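Local coordinates for dihydrophenazinedicarboxylate synthase (Burkholderia, PDB 4HMW), which catalyses FMN-dependent oxidations with molecular oxygen in the terminal steps of phenazine antibiotic biosynthesis, releasing hydrogen peroxide, at residues B[11-19]-B[103-111]; B[49-59]-B[91-102]. One frame throughout, in Å; residues are numbered along the deposited sequence.

Contact 1 (B[11-19]-B[103-111]); sequences SLTGSVDVL and YWRETGQQI. With FMN (flavin mononucleotide), chain C.
Gly-14 O comes within 3.3 Å of Glu-106 O, two acceptors side by side, and no direct hydrogen bond joins the N-terminal 11-19 segment to the 103-111 turn; water does the polar work. One water donates to Glu-106 O at 2.9 Å and, weakly, to Thr-13 O. A second accepts from Val-18 N and donates to Thr-107 O, 2.9 Å from the water oxygen. Between them Ser-15 lies against the backbone of the turn: Ser-15 O receives a CA-H...O contact from Gly-108 CA at 3.4 Å. Val-18 supplies the apolar part. Its CG1 methyl sits 3.4 Å from Thr-107 O and also touches Thr-107 CB, while CG2 reaches the amide end of Gln-109, 3.8 Å from NE2. With chi1 at -53°, CG1 lies beside the backbone N of Val-18 and CG2 between that N and the carbonyl carbon, which sends CG1 to Thr-107 and CG2 to Gln-109, on either side of Gly-108 in the sequence. The turn links strands 97-104 and 109-119 as a beta hairpin with a G1 bulge: Gly-108, at positive phi, and Gln-109 both face Trp-104. Thr-107 OG1 donates to Gln-109 OE1 at 2.7 Å, only 15° from the carbonyl plane, which fixes the rotation of that amide beside Val-18; both oxygens lie in plane at the edge of the Trp-104 indole. Further down the hairpin is an FMN site at the dimer interface. Gln-110 NE2 gives the ribityl O2' of FMN a 2.9 Å bond, nearly straight at 171°, while Gln-110 OE1 accepts from Val-67 N of the second subunit. Tyr-103 meets the dimethyl end of the isoalloxazine, and its OH is hydrogen-bonded to Glu-48 of the second subunit.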
loop_
_atom_site.group_PDB
_atom_site.type_symbol
_atom_site.label_atom_id
_atom_site.label_comp_id
_atom_site.label_asym_id
_atom_site.label_seq_id
_atom_site.Cartn_x
_atom_site.Cartn_y
_atom_site.Cartn_z
ATOM N N SER B 11 -21.793 -11.537 -5.339
ATOM C CA SER B 11 -21.046 -10.565 -6.149
ATOM C C SER B 11 -21.979 -9.715 -7.034
ATOM O O SER B 11 -22.847 -10.258 -7.740
ATOM C CB SER B 11 -20.017 -11.278 -7.025
ATOM O OG SER B 11 -19.396 -10.360 -7.914
ATOM N N LEU B 12 -21.794 -8.389 -7.002
ATOM C CA LEU B 12 -22.717 -7.465 -7.687
ATOM C C LEU B 12 -22.041 -6.708 -8.832
ATOM O O LEU B 12 -22.700 -5.940 -9.555
ATOM C CB LEU B 12 -23.345 -6.462 -6.695
ATOM N N THR B 13 -20.734 -6.903 -8.990
ATOM C CA THR B 13 -19.991 -6.278 -10.090
ATOM C C THR B 13 -18.959 -7.285 -10.590
ATOM O O THR B 13 -18.661 -8.295 -9.925
ATOM C CB THR B 13 -19.226 -4.916 -9.704
ATOM O OG1 THR B 13 -18.177 -5.173 -8.757
ATOM C CG2 THR B 13 -20.163 -3.844 -9.111
ATOM N N GLY B 14 -18.429 -7.001 -11.774
ATOM C CA GLY B 14 -17.199 -7.607 -12.218
ATOM C C GLY B 14 -16.118 -6.673 -11.717
ATOM O O GLY B 14 -16.407 -5.565 -11.250
ATOM N N SER B 15 -14.875 -7.112 -11.797
ATOM C CA SER B 15 -13.770 -6.269 -11.374
ATOM C C SER B 15 -13.183 -5.534 -12.574
ATOM O O SER B 15 -12.073 -5.024 -12.530
ATOM C CB SER B 15 -12.730 -7.142 -10.697
ATOM O OG SER B 15 -12.782 -8.437 -11.259
ATOM N N VAL B 16 -13.930 -5.499 -13.677
ATOM C CA VAL B 16 -13.514 -4.683 -14.823
ATOM C C VAL B 16 -14.739 -3.888 -15.278
ATOM O O VAL B 16 -15.896 -4.275 -15.006
ATOM C CB VAL B 16 -12.948 -5.541 -15.989
ATOM C CG1 VAL B 16 -11.550 -6.095 -15.667
ATOM C CG2 VAL B 16 -13.926 -6.661 -16.337
ATOM N N ASP B 17 -14.473 -2.772 -15.938
ATOM C CA ASP B 17 -15.505 -1.964 -16.563
ATOM C C ASP B 17 -16.559 -1.418 -15.586
ATOM O O ASP B 17 -17.710 -1.209 -15.976
ATOM C CB ASP B 17 -16.156 -2.760 -17.704
ATOM C CG ASP B 17 -15.124 -3.302 -18.685
ATOM O OD1 ASP B 17 -14.108 -2.598 -18.927
ATOM O OD2 ASP B 17 -15.337 -4.433 -19.212
ATOM N N VAL B 18 -16.180 -1.109 -14.344
ATOM C CA VAL B 18 -17.132 -0.372 -13.536
ATOM C C VAL B 18 -17.361 1.005 -14.158
ATOM O O VAL B 18 -16.540 1.502 -14.919
ATOM C CB VAL B 18 -16.775 -0.286 -12.072
ATOM C CG1 VAL B 18 -16.526 -1.724 -11.552
ATOM C CG2 VAL B 18 -15.626 0.677 -11.844
ATOM N N LEU B 19 -18.512 1.595 -13.869
ATOM C CA LEU B 19 -18.843 2.866 -14.465
ATOM C C LEU B 19 -17.993 3.941 -13.798
ATOM O O LEU B 19 -17.713 3.881 -12.595
ATOM C CB LEU B 19 -20.300 3.202 -14.241
ATOM C CG LEU B 19 -20.841 4.247 -15.206
ATOM C CD1 LEU B 19 -21.200 3.614 -16.553
ATOM C CD2 LEU B 19 -22.059 4.997 -14.563
ATOM N N TYR B 103 -7.132 -0.164 -2.541
ATOM C CA TYR B 103 -7.272 -1.061 -3.675
ATOM C C TYR B 103 -8.367 -2.029 -3.381
ATOM O O TYR B 103 -8.315 -2.763 -2.381
ATOM C CB TYR B 103 -5.971 -1.823 -4.034
ATOM C CG TYR B 103 -6.191 -2.907 -5.074
ATOM C CD1 TYR B 103 -6.879 -2.613 -6.244
ATOM C CD2 TYR B 103 -5.662 -4.202 -4.918
ATOM C CE1 TYR B 103 -7.101 -3.588 -7.212
ATOM C CE2 TYR B 103 -5.874 -5.194 -5.887
ATOM C CZ TYR B 103 -6.598 -4.876 -7.023
ATOM O OH TYR B 103 -6.846 -5.833 -7.971
ATOM N N TRP B 104 -9.345 -2.037 -4.276
ATOM C CA TRP B 104 -10.557 -2.848 -4.137
ATOM C C TRP B 104 -10.605 -3.910 -5.232
ATOM O O TRP B 104 -10.933 -3.620 -6.377
ATOM C CB TRP B 104 -11.775 -1.946 -4.220
ATOM C CG TRP B 104 -11.765 -0.830 -3.226
ATOM C CD1 TRP B 104 -11.173 -0.813 -1.989
ATOM C CD2 TRP B 104 -12.375 0.461 -3.395
ATOM N NE1 TRP B 104 -11.384 0.414 -1.376
ATOM C CE2 TRP B 104 -12.114 1.217 -2.222
ATOM C CE3 TRP B 104 -13.087 1.059 -4.436
ATOM C CZ2 TRP B 104 -12.562 2.522 -2.063
ATOM C CZ3 TRP B 104 -13.543 2.362 -4.277
ATOM C CH2 TRP B 104 -13.244 3.097 -3.113
ATOM N N ARG B 105 -10.283 -5.143 -4.860
ATOM C CA ARG B 105 -10.204 -6.229 -5.823
ATOM C C ARG B 105 -11.553 -6.452 -6.507
ATOM O O ARG B 105 -11.609 -6.809 -7.703
ATOM C CB ARG B 105 -9.767 -7.527 -5.112
ATOM C CG ARG B 105 -8.331 -7.507 -4.659
ATOM C CD ARG B 105 -8.106 -8.378 -3.412
ATOM N NE ARG B 105 -6.696 -8.668 -3.129
ATOM C CZ ARG B 105 -5.894 -7.833 -2.480
ATOM N NH1 ARG B 105 -6.352 -6.666 -2.059
ATOM N NH2 ARG B 105 -4.643 -8.177 -2.220
ATOM N N GLU B 106 -12.634 -6.240 -5.767
ATOM C CA GLU B 106 -13.975 -6.579 -6.268
ATOM C C GLU B 106 -14.418 -5.703 -7.433
ATOM O O GLU B 106 -15.152 -6.163 -8.287
ATOM C CB GLU B 106 -15.028 -6.489 -5.147
ATOM C CG GLU B 106 -14.864 -7.496 -4.033
ATOM C CD GLU B 106 -14.020 -6.983 -2.862
ATOM O OE1 GLU B 106 -13.167 -6.073 -3.057
ATOM O OE2 GLU B 106 -14.228 -7.505 -1.728
ATOM N N THR B 107 -13.963 -4.448 -7.471
ATOM C CA THR B 107 -14.335 -3.521 -8.518
ATOM C C THR B 107 -13.192 -3.097 -9.420
ATOM O O THR B 107 -13.393 -2.294 -10.321
ATOM C CB THR B 107 -14.909 -2.243 -7.930
ATOM O OG1 THR B 107 -13.904 -1.638 -7.111
ATOM C CG2 THR B 107 -16.153 -2.535 -7.059
ATOM N N GLY B 108 -12.003 -3.623 -9.186
ATOM C CA GLY B 108 -10.876 -3.219 -9.969
ATOM C C GLY B 108 -10.570 -1.744 -9.862
ATOM O O GLY B 108 -10.272 -1.091 -10.874
ATOM N N GLN B 109 -10.562 -1.214 -8.635
ATOM C CA GLN B 109 -10.300 0.220 -8.450
ATOM C C GLN B 109 -9.176 0.461 -7.462
ATOM O O GLN B 109 -9.033 -0.239 -6.463
ATOM C CB GLN B 109 -11.573 0.971 -7.947
ATOM C CG GLN B 109 -12.660 1.090 -8.991
ATOM C CD GLN B 109 -13.957 1.591 -8.378
ATOM O OE1 GLN B 109 -14.537 0.966 -7.486
ATOM N NE2 GLN B 109 -14.441 2.709 -8.871
ATOM N N GLN B 110 -8.363 1.453 -7.758
ATOM C CA GLN B 110 -7.389 1.900 -6.770
ATOM C C GLN B 110 -7.477 3.432 -6.654
ATOM O O GLN B 110 -7.883 4.124 -7.579
ATOM C CB GLN B 110 -5.951 1.387 -7.019
ATOM C CG GLN B 110 -5.404 1.678 -8.284
ATOM C CD GLN B 110 -3.965 1.144 -8.550
ATOM O OE1 GLN B 110 -3.082 1.112 -7.689
ATOM N NE2 GLN B 110 -3.736 0.779 -9.797
ATOM N N ILE B 111 -7.139 3.932 -5.469
ATOM C CA ILE B 111 -7.056 5.360 -5.253
ATOM C C ILE B 111 -5.774 5.661 -4.528
ATOM O O ILE B 111 -5.480 5.081 -3.490
ATOM C CB ILE B 111 -8.231 5.920 -4.409
ATOM C CG1 ILE B 111 -9.581 5.471 -4.980
ATOM C CG2 ILE B 111 -8.149 7.438 -4.369
ATOM C CD1 ILE B 111 -10.796 5.942 -4.113
HETATM N N1 FMN C . 1.762 -1.775 -13.353
HETATM C C2 FMN C . 3.006 -2.183 -13.749
HETATM O O2 FMN C . 3.758 -1.411 -14.316
HETATM N N3 FMN C . 3.432 -3.452 -13.461
HETATM C C4 FMN C . 2.597 -4.344 -12.834
HETATM O O4 FMN C . 3.020 -5.493 -12.595
HETATM C C4A FMN C . 1.321 -3.946 -12.454
HETATM N N5 FMN C . 0.451 -4.838 -11.852
HETATM C C5A FMN C . -0.807 -4.380 -11.453
HETATM C C6 FMN C . -1.661 -5.258 -10.822
HETATM C C7 FMN C . -2.902 -4.835 -10.388
HETATM C C7M FMN C . -3.787 -5.823 -9.712
HETATM C C8 FMN C . -3.312 -3.529 -10.624
HETATM C C8M FMN C . -4.641 -3.042 -10.148
HETATM C C9 FMN C . -2.458 -2.644 -11.255
HETATM C C9A FMN C . -1.218 -3.074 -11.712
HETATM N N10 FMN C . -0.328 -2.196 -12.383
HETATM C C10 FMN C . 0.917 -2.650 -12.739
HETATM C "C1'" FMN C . -0.650 -0.783 -12.712
HETATM C "C2'" FMN C . -0.146 0.169 -11.625
HETATM O "O2'" FMN C . -0.975 0.118 -10.454
HETATM C "C3'" FMN C . -0.073 1.619 -12.109
HETATM O "O3'" FMN C . -1.359 1.996 -12.556
HETATM C "C4'" FMN C . 0.990 1.800 -13.208
HETATM O "O4'" FMN C . 2.048 0.882 -13.001
HETATM C "C5'" FMN C . 1.457 3.244 -13.308
HETATM O "O5'" FMN C . 1.933 3.691 -12.056
HETATM P P FMN C . 2.785 5.036 -11.926
HETATM O O1P FMN C . 4.174 4.769 -12.475
HETATM O O2P FMN C . 2.078 6.119 -12.754
HETATM O O3P FMN C . 2.850 5.314 -10.464
HETATM O O HOH W 1 -15.621 -8.978 -8.598
HETATM O O HOH W 2 -13.357 -1.403 -13.102
#

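Contact 2 (B[49-59]-B[91-102]); sequences PKALALATATS and ELTETGWASGLL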
loop_
_atom_site.group_PDB
_atom_site.type_symbol
_atom_site.label_atom_id
_atom_site.label_comp_id
_atom_site.label_asym_id
_atom_site.label_seq_id
_atom_site.Cartn_x
_atom_site.Cartn_y
_atom_site.Cartn_z
ATOM N N PRO B 49 -13.006 -1.796 2.631
ATOM C CA PRO B 49 -12.640 -0.774 1.650
ATOM C C PRO B 49 -11.719 0.303 2.235
ATOM O O PRO B 49 -10.997 0.938 1.478
ATOM C CB PRO B 49 -14.000 -0.183 1.227
ATOM C CG PRO B 49 -14.933 -0.470 2.347
ATOM C CD PRO B 49 -14.457 -1.790 2.936
ATOM N N LYS B 50 -11.701 0.476 3.550
ATOM C CA LYS B 50 -10.957 1.591 4.155
ATOM C C LYS B 50 -9.542 1.215 4.559
ATOM O O LYS B 50 -8.850 2.025 5.194
ATOM C CB LYS B 50 -11.730 2.154 5.371
ATOM C CG LYS B 50 -13.136 2.661 5.018
ATOM C CD LYS B 50 -13.756 3.534 6.107
ATOM C CE LYS B 50 -14.019 2.764 7.387
ATOM N NZ LYS B 50 -14.028 3.647 8.585
ATOM N N ALA B 51 -9.109 0.005 4.191
ATOM C CA ALA B 51 -7.739 -0.439 4.488
ATOM C C ALA B 51 -6.743 0.261 3.585
ATOM O O ALA B 51 -6.554 -0.097 2.411
ATOM C CB ALA B 51 -7.607 -1.946 4.359
ATOM N N LEU B 52 -6.092 1.269 4.132
ATOM C CA LEU B 52 -5.230 2.140 3.384
ATOM C C LEU B 52 -3.768 1.712 3.588
ATOM O O LEU B 52 -3.290 1.592 4.736
ATOM C CB LEU B 52 -5.435 3.563 3.944
ATOM C CG LEU B 52 -4.694 4.729 3.270
ATOM C CD1 LEU B 52 -5.336 5.043 1.941
ATOM C CD2 LEU B 52 -4.668 5.960 4.157
ATOM N N ALA B 53 -3.056 1.457 2.500
ATOM C CA ALA B 53 -1.624 1.197 2.598
ATOM C C ALA B 53 -0.898 2.525 2.715
ATOM O O ALA B 53 -0.786 3.252 1.733
ATOM C CB ALA B 53 -1.160 0.436 1.383
ATOM N N LEU B 54 -0.479 2.862 3.945
ATOM C CA LEU B 54 0.141 4.157 4.242
ATOM C C LEU B 54 1.665 4.090 4.241
ATOM O O LEU B 54 2.250 3.379 5.057
ATOM C CB LEU B 54 -0.330 4.674 5.613
ATOM C CG LEU B 54 0.163 6.081 5.979
ATOM C CD1 LEU B 54 -0.514 7.135 5.161
ATOM C CD2 LEU B 54 -0.075 6.336 7.432
ATOM N N ALA B 55 2.284 4.861 3.358
ATOM C CA ALA B 55 3.745 4.929 3.221
ATOM C C ALA B 55 4.261 6.255 3.754
ATOM O O ALA B 55 3.672 7.311 3.506
ATOM C CB ALA B 55 4.124 4.772 1.771
ATOM N N THR B 56 5.361 6.158 4.496
ATOM C CA THR B 56 6.038 7.296 5.099
ATOM C C THR B 56 7.553 7.054 4.868
ATOM O O THR B 56 7.966 5.974 4.492
ATOM C CB THR B 56 5.747 7.406 6.601
ATOM O OG1 THR B 56 6.023 6.163 7.243
ATOM C CG2 THR B 56 4.293 7.797 6.837
ATOM N N ALA B 57 8.372 8.072 5.094
ATOM C CA ALA B 57 9.810 7.924 4.930
ATOM C C ALA B 57 10.608 8.598 6.025
ATOM O O ALA B 57 10.173 9.571 6.660
ATOM C CB ALA B 57 10.251 8.403 3.581
ATOM N N THR B 58 11.791 8.041 6.260
ATOM C CA THR B 58 12.717 8.603 7.222
ATOM C C THR B 58 13.631 9.599 6.513
ATOM O O THR B 58 13.543 9.793 5.286
ATOM C CB THR B 58 13.474 7.470 7.920
ATOM O OG1 THR B 58 14.146 7.986 9.079
ATOM C CG2 THR B 58 14.431 6.835 6.991
ATOM N N SER B 59 14.485 10.257 7.291
ATOM C CA SER B 59 15.272 11.368 6.779
ATOM C C SER B 59 16.148 11.017 5.583
ATOM O O SER B 59 16.333 11.852 4.697
ATOM C CB SER B 59 16.146 11.947 7.888
ATOM O OG SER B 59 15.339 12.279 9.019
ATOM N N GLU B 91 8.298 9.044 11.579
ATOM C CA GLU B 91 8.615 9.428 10.192
ATOM C C GLU B 91 7.787 10.644 9.746
ATOM O O GLU B 91 8.314 11.552 9.080
ATOM C CB GLU B 91 8.466 8.219 9.238
ATOM C CG GLU B 91 9.621 7.210 9.468
ATOM C CD GLU B 91 9.623 5.948 8.615
ATOM O OE1 GLU B 91 8.779 5.800 7.714
ATOM O OE2 GLU B 91 10.516 5.087 8.868
ATOM N N LEU B 92 6.500 10.664 10.098
ATOM C CA LEU B 92 5.659 11.810 9.793
ATOM C C LEU B 92 6.200 13.086 10.421
ATOM O O LEU B 92 6.172 14.138 9.803
ATOM C CB LEU B 92 4.236 11.576 10.288
ATOM C CG LEU B 92 3.481 10.567 9.413
ATOM C CD1 LEU B 92 2.143 10.189 10.044
ATOM C CD2 LEU B 92 3.262 11.135 8.026
ATOM N N THR B 93 6.675 12.997 11.652
ATOM C CA THR B 93 7.249 14.165 12.311
ATOM C C THR B 93 8.515 14.637 11.600
ATOM O O THR B 93 8.746 15.852 11.479
ATOM C CB THR B 93 7.613 13.853 13.763
ATOM O OG1 THR B 93 6.441 13.428 14.457
ATOM C CG2 THR B 93 8.195 15.077 14.450
ATOM N N GLU B 94 9.334 13.683 11.154
ATOM C CA GLU B 94 10.616 13.991 10.498
ATOM C C GLU B 94 10.446 14.631 9.131
ATOM O O GLU B 94 11.111 15.607 8.805
ATOM C CB GLU B 94 11.450 12.723 10.278
ATOM C CG GLU B 94 12.037 12.131 11.517
ATOM C CD GLU B 94 12.820 10.830 11.306
ATOM O OE1 GLU B 94 13.475 10.398 12.297
ATOM O OE2 GLU B 94 12.784 10.234 10.192
ATOM N N THR B 95 9.581 14.043 8.308
ATOM C CA THR B 95 9.567 14.377 6.890
ATOM C C THR B 95 8.211 14.867 6.349
ATOM O O THR B 95 8.160 15.448 5.261
ATOM C CB THR B 95 9.981 13.184 6.020
ATOM O OG1 THR B 95 9.109 12.071 6.293
ATOM C CG2 THR B 95 11.428 12.794 6.269
ATOM N N GLY B 96 7.127 14.600 7.068
ATOM C CA GLY B 96 5.801 15.119 6.707
ATOM C C GLY B 96 5.052 14.443 5.558
ATOM O O GLY B 96 3.837 14.223 5.649
ATOM N N TRP B 97 5.761 14.154 4.473
ATOM C CA TRP B 97 5.126 13.583 3.287
ATOM C C TRP B 97 4.600 12.177 3.583
ATOM O O TRP B 97 5.219 11.388 4.327
ATOM C CB TRP B 97 6.110 13.523 2.126
ATOM C CG TRP B 97 6.751 14.801 1.672
ATOM C CD1 TRP B 97 8.085 15.107 1.799
ATOM C CD2 TRP B 97 6.144 15.931 1.015
ATOM N NE1 TRP B 97 8.341 16.337 1.242
ATOM C CE2 TRP B 97 7.174 16.874 0.770
ATOM C CE3 TRP B 97 4.847 16.242 0.602
ATOM C CZ2 TRP B 97 6.939 18.098 0.126
ATOM C CZ3 TRP B 97 4.613 17.471 -0.037
ATOM C CH2 TRP B 97 5.656 18.385 -0.244
ATOM N N ALA B 98 3.443 11.862 3.012
ATOM C CA ALA B 98 2.895 10.514 3.099
ATOM C C ALA B 98 2.093 10.200 1.854
ATOM O O ALA B 98 1.615 11.097 1.142
ATOM C CB ALA B 98 2.036 10.353 4.305
ATOM N N SER B 99 1.880 8.910 1.628
ATOM C CA SER B 99 1.032 8.486 0.513
ATOM C C SER B 99 0.198 7.330 0.988
ATOM O O SER B 99 0.696 6.457 1.676
ATOM C CB SER B 99 1.898 8.057 -0.671
ATOM O OG SER B 99 1.081 7.672 -1.762
ATOM N N GLY B 100 -1.075 7.331 0.625
ATOM C CA GLY B 100 -1.950 6.237 0.984
ATOM C C GLY B 100 -2.547 5.608 -0.260
ATOM O O GLY B 100 -2.853 6.314 -1.186
ATOM N N LEU B 101 -2.709 4.283 -0.266
ATOM C CA LEU B 101 -3.270 3.595 -1.419
ATOM C C LEU B 101 -4.432 2.729 -0.975
ATOM O O LEU B 101 -4.296 1.921 -0.057
ATOM C CB LEU B 101 -2.183 2.727 -2.085
ATOM C CG LEU B 101 -2.610 2.026 -3.389
ATOM C CD1 LEU B 101 -2.825 3.070 -4.464
ATOM C CD2 LEU B 101 -1.554 0.990 -3.826
ATOM N N LEU B 102 -5.569 2.888 -1.640
ATOM C CA LEU B 102 -6.728 1.979 -1.491
ATOM C C LEU B 102 -6.800 1.111 -2.721
ATOM O O LEU B 102 -6.549 1.588 -3.831
ATOM C CB LEU B 102 -8.032 2.781 -1.393
ATOM C CG LEU B 102 -8.185 3.731 -0.221
ATOM C CD1 LEU B 102 -9.461 4.618 -0.299
ATOM C CD2 LEU B 102 -8.165 2.921 1.063
HETATM O O HOH W 3 -4.685 -0.825 0.420
HETATM O O HOH W 4 6.869 10.644 6.241
HETATM O O HOH W 5 7.951 11.070 3.989
#
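This is a buried antiparallel strand pairing in the body of the sheet, strand 51-57 against 97-102, extended at one end by helix 91-95 packing beside the same first strand. The strands run at 153°. Two hydrogen-bonded pairs, Ala-53 with Leu-101 and Ala-55 with Ser-99, flank the non-hydrogen-bonded pair Leu-54 with Gly-100; the bond from Ala-55 N to Ser-99 O is short and straight (2.8 Å, 179°). Leu-52, its CG anti to the backbone N (chi1 -176°), lays CD1 over the Gly-100 to Leu-101 peptide and meets Leu-102 CD2 at 3.6 Å. Beyond the pairing, a water joins Ala-51 O to Leu-101 O. At the other end Thr-56 crosses Glu-91 at about a right angle: its OG1 donates to Glu-91 OE1 at 2.8 Å, on the anti side of the carboxylate and out of its plane, while its CG2 lies 3.7 Å from Leu-92 CD2; the same OE1 is also hydrogen-bonded to Ser-64 OG. Thr-58 instead runs alongside Glu-94, OG1 donating to the syn lone pair of OE2 at 2.9 Å. Thr-95 OG1 sits 2.7 Å from Ala-57 O. Thr-56 OG1 also bonds Arg-66, an FMN-binding residue, and Ala-53 and Ala-55 pack on their counterparts of the second subunit, as suits the dimeric FMN-binding split barrel of the pyridoxamine 5'-phosphate oxidase family.

Contact 2 is mostly core, with strand-to-strand backbone bonds and leucine packing, and reaches the surface at its helix end, around Glu-94 and Ser-59; contact 1 is smaller and only partly buried, an irregular N-terminal segment resting on a hairpin turn through water and van der Waals touch. Both use strand 97-104, whose first part pairs with 51-57 in contact 2 and whose end leads into the turn of contact 1. They meet directly: Leu-102 pairs with Ile-111 in the backbone, and Trp-104 NE1 lies 2.9 Å from Pro-49 O. Both also touch the second subunit, contact 1 at a bound FMN, contact 2 along one face of the sheet.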